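Local coordinates for protein hydroquinone dioxygenase large subunit (Pseudomonas sp., PDB 4ZXA) that probably forms the metal-binding subunit of a two-subunit, iron-dependent hydroquinone 1,2-dioxygenase, which opens the aromatic ring of hydroquinone with molecular oxygen, at residues Met70-Val74 against Phe129-Leu133; Gly77-Gly81 against Thr91-Tyr95; Asn258-Glu262 against Leu323-Tyr327. One frame throughout, in Å; residues are numbered along the deposited sequence.

Contact 1 of 3, residues Met70-Val74 against Phe129-Leu133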
loop_
_atom_site.group_PDB
_atom_site.type_symbol
_atom_site.label_atom_id
_atom_site.label_comp_id
_atom_site.label_asym_id
_atom_site.label_seq_id
_atom_site.Cartn_x
_atom_site.Cartn_y
_atom_site.Cartn_z
ATOM N N MET E 70 1.156 -2.962 -13.524
ATOM C CA MET E 70 1.712 -3.454 -14.783
ATOM C C MET E 70 0.623 -3.486 -15.824
ATOM O O MET E 70 0.870 -3.244 -17.013
ATOM C CB MET E 70 2.334 -4.852 -14.638
ATOM C CG MET E 70 2.815 -5.429 -15.973
ATOM S SD MET E 70 3.891 -6.867 -15.797
ATOM C CE MET E 70 5.350 -6.074 -15.085
ATOM N N MET E 71 -0.591 -3.778 -15.365
ATOM C CA MET E 71 -1.751 -3.761 -16.252
ATOM C C MET E 71 -1.914 -2.393 -16.878
ATOM O O MET E 71 -2.219 -2.301 -18.059
ATOM C CB MET E 71 -3.028 -4.122 -15.513
ATOM C CG MET E 71 -4.243 -4.114 -16.405
ATOM S SD MET E 71 -4.364 -5.574 -17.436
ATOM C CE MET E 71 -4.107 -4.900 -19.082
ATOM N N ARG E 72 -1.714 -1.328 -16.098
ATOM C CA ARG E 72 -1.833 0.010 -16.665
ATOM C C ARG E 72 -0.689 0.246 -17.640
ATOM O O ARG E 72 -0.914 0.724 -18.752
ATOM C CB ARG E 72 -1.895 1.119 -15.589
ATOM C CG ARG E 72 -3.136 1.063 -14.653
ATOM C CD ARG E 72 -4.397 0.799 -15.447
ATOM N NE ARG E 72 -5.625 0.759 -14.658
ATOM C CZ ARG E 72 -5.961 -0.234 -13.834
ATOM N NH1 ARG E 72 -5.134 -1.258 -13.635
ATOM N NH2 ARG E 72 -7.116 -0.194 -13.189
ATOM N N ASP E 73 0.530 -0.112 -17.234
ATOM C CA ASP E 73 1.700 0.145 -18.076
ATOM C C ASP E 73 1.555 -0.521 -19.440
ATOM O O ASP E 73 1.965 0.035 -20.459
ATOM C CB ASP E 73 2.999 -0.318 -17.410
ATOM C CG ASP E 73 4.141 0.674 -17.594
ATOM O OD1 ASP E 73 3.965 1.710 -18.288
ATOM O OD2 ASP E 73 5.228 0.418 -17.035
ATOM N N VAL E 74 0.961 -1.710 -19.451
ATOM C CA VAL E 74 0.807 -2.456 -20.690
ATOM C C VAL E 74 -0.302 -1.868 -21.539
ATOM O O VAL E 74 -0.152 -1.740 -22.756
ATOM C CB VAL E 74 0.520 -3.945 -20.440
ATOM C CG1 VAL E 74 -0.195 -4.550 -21.636
ATOM C CG2 VAL E 74 1.809 -4.673 -20.149
ATOM N N PHE E 129 6.131 -8.134 -20.367
ATOM C CA PHE E 129 5.061 -7.690 -19.465
ATOM C C PHE E 129 3.719 -8.396 -19.712
ATOM O O PHE E 129 3.050 -8.814 -18.768
ATOM C CB PHE E 129 4.886 -6.165 -19.504
ATOM C CG PHE E 129 5.856 -5.413 -18.636
ATOM C CD1 PHE E 129 7.051 -6.002 -18.222
ATOM C CD2 PHE E 129 5.568 -4.124 -18.214
ATOM C CE1 PHE E 129 7.945 -5.307 -17.415
ATOM C CE2 PHE E 129 6.448 -3.416 -17.409
ATOM C CZ PHE E 129 7.642 -4.004 -17.011
ATOM N N LYS E 130 3.319 -8.525 -20.972
ATOM C CA LYS E 130 2.062 -9.215 -21.278
ATOM C C LYS E 130 2.131 -10.641 -20.780
ATOM O O LYS E 130 1.153 -11.182 -20.280
ATOM C CB LYS E 130 1.785 -9.199 -22.778
ATOM C CG LYS E 130 1.441 -7.814 -23.324
ATOM C CD LYS E 130 0.782 -7.895 -24.689
ATOM C CE LYS E 130 0.321 -6.524 -25.148
ATOM N NZ LYS E 130 -0.630 -6.584 -26.300
ATOM N N ALA E 131 3.313 -11.241 -20.908
ATOM C CA ALA E 131 3.516 -12.619 -20.498
ATOM C C ALA E 131 3.441 -12.743 -18.979
ATOM O O ALA E 131 2.943 -13.751 -18.448
ATOM C CB ALA E 131 4.859 -13.150 -21.028
ATOM N N ILE E 132 3.925 -11.721 -18.277
ATOM C CA ILE E 132 3.843 -11.715 -16.819
ATOM C C ILE E 132 2.382 -11.614 -16.346
ATOM O O ILE E 132 1.943 -12.401 -15.504
ATOM C CB ILE E 132 4.725 -10.611 -16.190
ATOM C CG1 ILE E 132 6.207 -10.918 -16.422
ATOM C CG2 ILE E 132 4.449 -10.485 -14.690
ATOM C CD1 ILE E 132 7.117 -9.762 -16.130
ATOM N N LEU E 133 1.627 -10.668 -16.899
ATOM C CA LEU E 133 0.211 -10.546 -16.554
ATOM C C LEU E 133 -0.505 -11.871 -16.789
ATOM O O LEU E 133 -1.241 -12.354 -15.930
ATOM C CB LEU E 133 -0.478 -9.433 -17.356
ATOM C CG LEU E 133 -0.101 -7.982 -17.073
ATOM C CD1 LEU E 133 -0.638 -7.071 -18.189
ATOM C CD2 LEU E 133 -0.627 -7.553 -15.705
#

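Contact 2 of 3, residues Gly77-Gly81 against Thr91-Tyr95. With H8N (4-hydroxybenzonitrile), chain J.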
loop_
_atom_site.group_PDB
_atom_site.type_symbol
_atom_site.label_atom_id
_atom_site.label_comp_id
_atom_site.label_asym_id
_atom_site.label_seq_id
_atom_site.Cartn_x
_atom_site.Cartn_y
_atom_site.Cartn_z
ATOM N N GLY E 77 0.697 1.438 -23.145
ATOM C CA GLY E 77 1.876 1.435 -23.994
ATOM C C GLY E 77 3.004 2.204 -23.345
ATOM O O GLY E 77 3.808 2.854 -24.020
ATOM N N PHE E 78 3.058 2.124 -22.017
ATOM C CA PHE E 78 4.080 2.793 -21.212
ATOM C C PHE E 78 3.879 4.297 -21.089
ATOM O O PHE E 78 4.725 5.004 -20.546
ATOM C CB PHE E 78 5.493 2.402 -21.667
ATOM C CG PHE E 78 5.752 0.927 -21.555
ATOM C CD1 PHE E 78 6.011 0.352 -20.311
ATOM C CD2 PHE E 78 5.685 0.106 -22.669
ATOM C CE1 PHE E 78 6.230 -1.025 -20.179
ATOM C CE2 PHE E 78 5.899 -1.261 -22.556
ATOM C CZ PHE E 78 6.173 -1.834 -21.304
ATOM N N PHE E 79 2.739 4.776 -21.579
ATOM C CA PHE E 79 2.297 6.126 -21.279
ATOM C C PHE E 79 3.349 7.156 -21.699
ATOM O O PHE E 79 3.949 7.034 -22.766
ATOM C CB PHE E 79 2.007 6.233 -19.779
ATOM C CG PHE E 79 0.946 7.246 -19.429
ATOM C CD1 PHE E 79 0.078 7.724 -20.396
ATOM C CD2 PHE E 79 0.827 7.726 -18.134
ATOM C CE1 PHE E 79 -0.904 8.670 -20.073
ATOM C CE2 PHE E 79 -0.142 8.670 -17.805
ATOM C CZ PHE E 79 -1.012 9.139 -18.769
ATOM N N TYR E 80 3.559 8.164 -20.855
ATOM C CA TYR E 80 4.563 9.206 -21.082
ATOM C C TYR E 80 5.291 9.370 -19.778
ATOM O O TYR E 80 4.748 9.038 -18.736
ATOM C CB TYR E 80 3.897 10.550 -21.433
ATOM C CG TYR E 80 2.963 10.438 -22.579
ATOM C CD1 TYR E 80 3.432 10.494 -23.878
ATOM C CD2 TYR E 80 1.609 10.215 -22.375
ATOM C CE1 TYR E 80 2.573 10.369 -24.953
ATOM C CE2 TYR E 80 0.738 10.077 -23.444
ATOM C CZ TYR E 80 1.224 10.160 -24.730
ATOM O OH TYR E 80 0.363 10.032 -25.793
ATOM N N GLY E 81 6.491 9.920 -19.810
ATOM C CA GLY E 81 7.203 10.185 -18.570
ATOM C C GLY E 81 7.401 8.941 -17.709
ATOM O O GLY E 81 7.643 7.843 -18.232
ATOM N N THR E 91 8.987 2.641 -14.875
ATOM C CA THR E 91 9.443 2.730 -16.247
ATOM C C THR E 91 9.377 4.163 -16.738
ATOM O O THR E 91 8.596 4.973 -16.241
ATOM C CB THR E 91 8.628 1.827 -17.171
ATOM O OG1 THR E 91 7.241 2.051 -16.956
ATOM C CG2 THR E 91 8.918 0.378 -16.872
ATOM N N ARG E 92 10.220 4.484 -17.703
ATOM C CA ARG E 92 10.214 5.808 -18.288
ATOM C C ARG E 92 10.088 5.522 -19.752
ATOM O O ARG E 92 10.904 4.801 -20.304
ATOM C CB ARG E 92 11.534 6.526 -17.998
ATOM C CG ARG E 92 11.429 8.044 -17.920
ATOM C CD ARG E 92 10.992 8.692 -19.245
ATOM N NE ARG E 92 11.237 10.137 -19.219
ATOM C CZ ARG E 92 10.877 10.992 -20.176
ATOM N NH1 ARG E 92 10.226 10.565 -21.247
ATOM N NH2 ARG E 92 11.165 12.278 -20.053
ATOM N N ASN E 93 9.034 6.024 -20.378
ATOM C CA ASN E 93 8.870 5.780 -21.797
ATOM C C ASN E 93 9.732 6.774 -22.556
ATOM O O ASN E 93 9.620 7.990 -22.338
ATOM C CB ASN E 93 7.405 5.897 -22.225
ATOM C CG ASN E 93 7.133 5.217 -23.565
ATOM O OD1 ASN E 93 8.063 4.808 -24.258
ATOM N ND2 ASN E 93 5.853 5.090 -23.928
ATOM N N TYR E 94 10.563 6.233 -23.436
ATOM C CA TYR E 94 11.400 7.014 -24.323
ATOM C C TYR E 94 10.925 6.895 -25.770
ATOM O O TYR E 94 11.656 7.208 -26.700
ATOM C CB TYR E 94 12.880 6.689 -24.129
ATOM C CG TYR E 94 13.420 7.335 -22.879
ATOM C CD1 TYR E 94 13.418 8.711 -22.739
ATOM C CD2 TYR E 94 13.891 6.573 -21.822
ATOM C CE1 TYR E 94 13.890 9.311 -21.598
ATOM C CE2 TYR E 94 14.365 7.167 -20.675
ATOM C CZ TYR E 94 14.362 8.538 -20.570
ATOM O OH TYR E 94 14.830 9.144 -19.435
ATOM N N TYR E 95 9.674 6.475 -25.934
ATOM C CA TYR E 95 9.041 6.419 -27.250
ATOM C C TYR E 95 9.720 5.614 -28.366
ATOM O O TYR E 95 9.973 6.125 -29.450
ATOM C CB TYR E 95 8.704 7.843 -27.682
ATOM C CG TYR E 95 8.256 8.660 -26.496
ATOM C CD1 TYR E 95 7.159 8.268 -25.742
ATOM C CD2 TYR E 95 8.947 9.791 -26.103
ATOM C CE1 TYR E 95 6.752 8.991 -24.650
ATOM C CE2 TYR E 95 8.545 10.521 -25.010
ATOM C CZ TYR E 95 7.446 10.117 -24.288
ATOM O OH TYR E 95 7.038 10.841 -23.199
HETATM N NAA H8N J . -1.410 10.895 -15.183
HETATM C CAC H8N J . -2.384 10.298 -15.240
HETATM C CAI H8N J . -3.678 9.556 -15.302
HETATM C CAF H8N J . -4.815 10.172 -14.796
HETATM C CAD H8N J . -6.040 9.511 -14.832
HETATM C CAH H8N J . -6.080 8.240 -15.383
HETATM O OAB H8N J . -7.276 7.575 -15.413
HETATM C CAE H8N J . -4.943 7.621 -15.890
HETATM C CAG H8N J . -3.728 8.288 -15.852
HETATM O O HOH W 1 6.729 4.383 -18.673
#

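Contact 3 of 3, residues Asn258-Glu262 against Leu323-Tyr327. With CD (cadmium ion), chain I; H8N (4-hydroxybenzonitrile), chain J.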
loop_
_atom_site.group_PDB
_atom_site.type_symbol
_atom_site.label_atom_id
_atom_site.label_comp_id
_atom_site.label_asym_id
_atom_site.label_seq_id
_atom_site.Cartn_x
_atom_site.Cartn_y
_atom_site.Cartn_z
ATOM N N ASN E 258 5.251 13.413 -14.583
ATOM C CA ASN E 258 4.888 14.037 -15.859
ATOM C C ASN E 258 6.071 14.423 -16.770
ATOM O O ASN E 258 7.178 14.635 -16.291
ATOM C CB ASN E 258 4.030 15.277 -15.586
ATOM C CG ASN E 258 2.564 14.945 -15.317
ATOM O OD1 ASN E 258 2.208 13.802 -15.021
ATOM N ND2 ASN E 258 1.707 15.956 -15.423
ATOM N N ASP E 259 5.838 14.526 -18.078
ATOM C CA ASP E 259 6.825 15.155 -18.965
ATOM C C ASP E 259 6.188 16.107 -19.986
ATOM O O ASP E 259 6.832 16.534 -20.952
ATOM C CB ASP E 259 7.661 14.098 -19.688
ATOM C CG ASP E 259 6.896 13.414 -20.800
ATOM O OD1 ASP E 259 5.649 13.467 -20.795
ATOM O OD2 ASP E 259 7.548 12.820 -21.681
ATOM N N ARG E 260 4.908 16.399 -19.774
ATOM C CA ARG E 260 4.165 17.388 -20.540
ATOM C C ARG E 260 3.079 17.885 -19.604
ATOM O O ARG E 260 2.824 17.258 -18.593
ATOM C CB ARG E 260 3.538 16.751 -21.776
ATOM C CG ARG E 260 2.676 15.530 -21.484
ATOM C CD ARG E 260 2.526 14.636 -22.717
ATOM N NE ARG E 260 3.837 14.127 -23.106
ATOM C CZ ARG E 260 4.163 13.700 -24.324
ATOM N NH1 ARG E 260 3.257 13.703 -25.295
ATOM N NH2 ARG E 260 5.403 13.263 -24.564
ATOM N N VAL E 261 2.447 19.005 -19.918
ATOM C CA VAL E 261 1.318 19.469 -19.131
ATOM C C VAL E 261 0.119 18.559 -19.438
ATOM O O VAL E 261 -0.101 18.189 -20.597
ATOM C CB VAL E 261 0.968 20.936 -19.482
ATOM C CG1 VAL E 261 -0.372 21.334 -18.870
ATOM C CG2 VAL E 261 2.064 21.886 -19.018
ATOM N N GLU E 262 -0.640 18.188 -18.407
ATOM C CA GLU E 262 -1.885 17.444 -18.595
ATOM C C GLU E 262 -3.064 18.288 -18.153
ATOM O O GLU E 262 -2.911 19.131 -17.261
ATOM C CB GLU E 262 -1.887 16.173 -17.760
ATOM C CG GLU E 262 -0.870 15.162 -18.182
ATOM C CD GLU E 262 -0.580 14.153 -17.095
ATOM O OE1 GLU E 262 -0.895 14.451 -15.918
ATOM O OE2 GLU E 262 -0.049 13.069 -17.415
ATOM N N LEU E 323 6.321 17.123 -28.709
ATOM C CA LEU E 323 6.143 17.677 -27.359
ATOM C C LEU E 323 7.410 17.617 -26.495
ATOM O O LEU E 323 7.798 18.621 -25.909
ATOM C CB LEU E 323 4.953 17.029 -26.636
ATOM C CG LEU E 323 3.584 17.731 -26.748
ATOM C CD1 LEU E 323 3.555 18.778 -27.847
ATOM C CD2 LEU E 323 2.460 16.724 -26.954
ATOM N N PRO E 324 8.066 16.446 -26.413
ATOM C CA PRO E 324 9.293 16.405 -25.603
ATOM C C PRO E 324 10.284 17.483 -26.041
ATOM O O PRO E 324 10.850 18.176 -25.188
ATOM C CB PRO E 324 9.851 15.004 -25.876
ATOM C CG PRO E 324 8.639 14.202 -26.226
ATOM C CD PRO E 324 7.731 15.132 -26.984
ATOM N N HIS E 325 10.479 17.638 -27.352
ATOM C CA HIS E 325 11.332 18.719 -27.856
ATOM C C HIS E 325 10.872 20.092 -27.354
ATOM O O HIS E 325 11.678 20.861 -26.829
ATOM C CB HIS E 325 11.409 18.720 -29.379
ATOM C CG HIS E 325 11.907 20.016 -29.947
ATOM N ND1 HIS E 325 13.170 20.505 -29.687
ATOM C CD2 HIS E 325 11.303 20.932 -30.739
ATOM C CE1 HIS E 325 13.321 21.667 -30.302
ATOM N NE2 HIS E 325 12.207 21.949 -30.948
ATOM N N LEU E 326 9.579 20.390 -27.485
ATOM C CA LEU E 326 9.073 21.697 -27.041
ATOM C C LEU E 326 9.360 21.990 -25.576
ATOM O O LEU E 326 9.717 23.117 -25.230
ATOM C CB LEU E 326 7.590 21.841 -27.320
ATOM C CG LEU E 326 7.240 21.701 -28.800
ATOM C CD1 LEU E 326 5.769 21.929 -29.022
ATOM C CD2 LEU E 326 8.064 22.681 -29.585
ATOM N N TYR E 327 9.214 20.981 -24.712
ATOM C CA TYR E 327 9.454 21.174 -23.277
ATOM C C TYR E 327 10.938 21.306 -22.959
ATOM O O TYR E 327 11.328 22.183 -22.201
ATOM C CB TYR E 327 8.782 20.081 -22.422
ATOM C CG TYR E 327 7.284 20.249 -22.347
ATOM C CD1 TYR E 327 6.707 21.136 -21.439
ATOM C CD2 TYR E 327 6.448 19.567 -23.215
ATOM C CE1 TYR E 327 5.321 21.323 -21.385
ATOM C CE2 TYR E 327 5.070 19.739 -23.169
ATOM C CZ TYR E 327 4.516 20.619 -22.253
ATOM O OH TYR E 327 3.155 20.775 -22.216
HETATM CD CD CD I . 0.242 12.539 -15.008
HETATM N NAA H8N J . -1.410 10.895 -15.183
HETATM C CAC H8N J . -2.384 10.298 -15.240
HETATM C CAI H8N J . -3.678 9.556 -15.302
HETATM C CAF H8N J . -4.815 10.172 -14.796
HETATM C CAD H8N J . -6.040 9.511 -14.832
HETATM C CAH H8N J . -6.080 8.240 -15.383
HETATM O OAB H8N J . -7.276 7.575 -15.413
HETATM C CAE H8N J . -4.943 7.621 -15.890
HETATM C CAG H8N J . -3.728 8.288 -15.852
#

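Contact 1 of 3, residues Met70-Val74 against Phe129-Leu133
M70 sets its terminal methyl squarely over the F129 ring: CE lies 3.4 Å from the centroid of that ring and only 3° off its normal, a CH-pi contact. The thioether follows over the same face, M70 SD standing 4.1 Å from the F129 centroid. CG of M70 is anti to its own nitrogen (chi1 175°), which sends the chain out toward helix 122-136, and the bend at chi3 then folds the methyl onto the ring. On the way M70 CG packs 4.0 Å from L133 CG, and the sulfur rests on I132, with SD 3.8 Å from CG2. One residue on, M71 mostly leans away, yet its SD still brushes L133 CD1; the side chain also touches P143, F144 and I165. D73 brings OD2 to the edge of the F129 ring, although its hydrogen bond goes to T91. V74 ends the row: its CG2 sits 3.5 Å from F129 CB and meets L133 CD1 tip to tip, while CG1 lies against the aliphatic part of K130. The axes of 70-74 and 129-133 run 142° apart and approach to 10.0 Å, a roughly antiparallel helix-helix packing with a Met-aromatic contact in the interface, within the N-terminal region of the large subunit.

Contact 2 of 3, residues Gly77-Gly81 against Thr91-Tyr95
N93 reaches into the bend of 77-81 and gives its ND2 hydrogen to F79 O at 3.0 Å, from well above the carbonyl plane. Its CG is anti to the backbone N (chi1 -161°), which carries the amide across the contact; N93 CB lies 3.3 Å from F78 O. The backbone adds a bond from N93 N to G81 O at 3.1 Å, and R92 CA makes a C-H...O contact with the same carbonyl. A water bridges the other end, donating to F78 O and to T91 OG1, a hydroxyl also hydrogen-bonded to D73. Y95 brings its hydroxyl to the edge of the Y80 ring, with OH 3.7 Å from Y80 CD1, and hydrogen-bonds D259. Over one face of the R92 guanidinium lies G81 CA, over the opposite face Y94 CE1; R92 NH1 donates to N93 O at 2.9 Å. OD1 of N93 accepts from Y95 N at 2.9 Å, which helps fix the amide's rotation. The F79 ring presents an edge to the nitrile of the ligand, CE2 being 3.7 Å from NAA. The whole is a Schellman motif at G77 followed by a loop tied by ND2 of N93, whose OD1 closes an Asx turn, beside the ligand pocket.

Contact 3 of 3, residues Asn258-Glu262 against Leu323-Tyr327
The Y327 ring lies with one face under the backbone of R260, whose CA sits 3.9 Å from the ring centroid and 25° off the normal, a CH-pi contact displaced toward the rim. R260 CB touches the ring at Y327 CE2, 3.6 Å away. The guanidinium of R260 is the second flat group: L323 CB covers one of its faces near the rim, and D259 meets its edge, where R260 NE forms a salt bridge with D259 OD1 at 3.0 Å. The bond enters OD1 from above the carboxylate plane, and D259 OD2 is hydrogen-bonded to Y95. P324 runs alongside the arginine, its CG close to NH2. CG of R260 stands between backbone N and carbonyl carbon (chi1 54°), and a bend at chi3 turns the group back over the start of helix 323-329. The phenol of Y327 ends in an almost straight hydrogen bond, V261 N to OH at 3.0 Å and 172°. A phenylalanine in place of Y327 would probably leave the buried V261 amide without its acceptor. The same loop ends at the metal: N258 OD1 binds cadmium at 2.3 Å and E262 does so through both carboxylate oxygens, with H256, H303 and the nitrile nitrogen completing the site. Helix 323-329 packs on the outside of the loop carrying two ligands of this cupin's metal site, built from two histidines, an asparagine and a glutamate.

How the contacts relate
Contact 2 stands between the other two. It is nested within the chain loop closed by contact 1 and touches it: D73 OD2 lies 2.6 Å from T91 OG1, a probable hydrogen bond, and F129 CE2 packs 3.7 Å from F78 CE1. It also meets contact 3, about 12 Å away between centres, where Y95 OH comes to 2.5 Å from D259 OD2 and Y80 packs on R260. Contacts 1 and 3 do not touch, their nearest atoms being about 12 Å apart. Contacts 2 and 3 reach the ligand through F79 and E262, while the D73 side chain of contact 1 stays about 10 Å from it. Segments 77-81 and 91-95 thus link the N-terminal helices to the metal-binding loop.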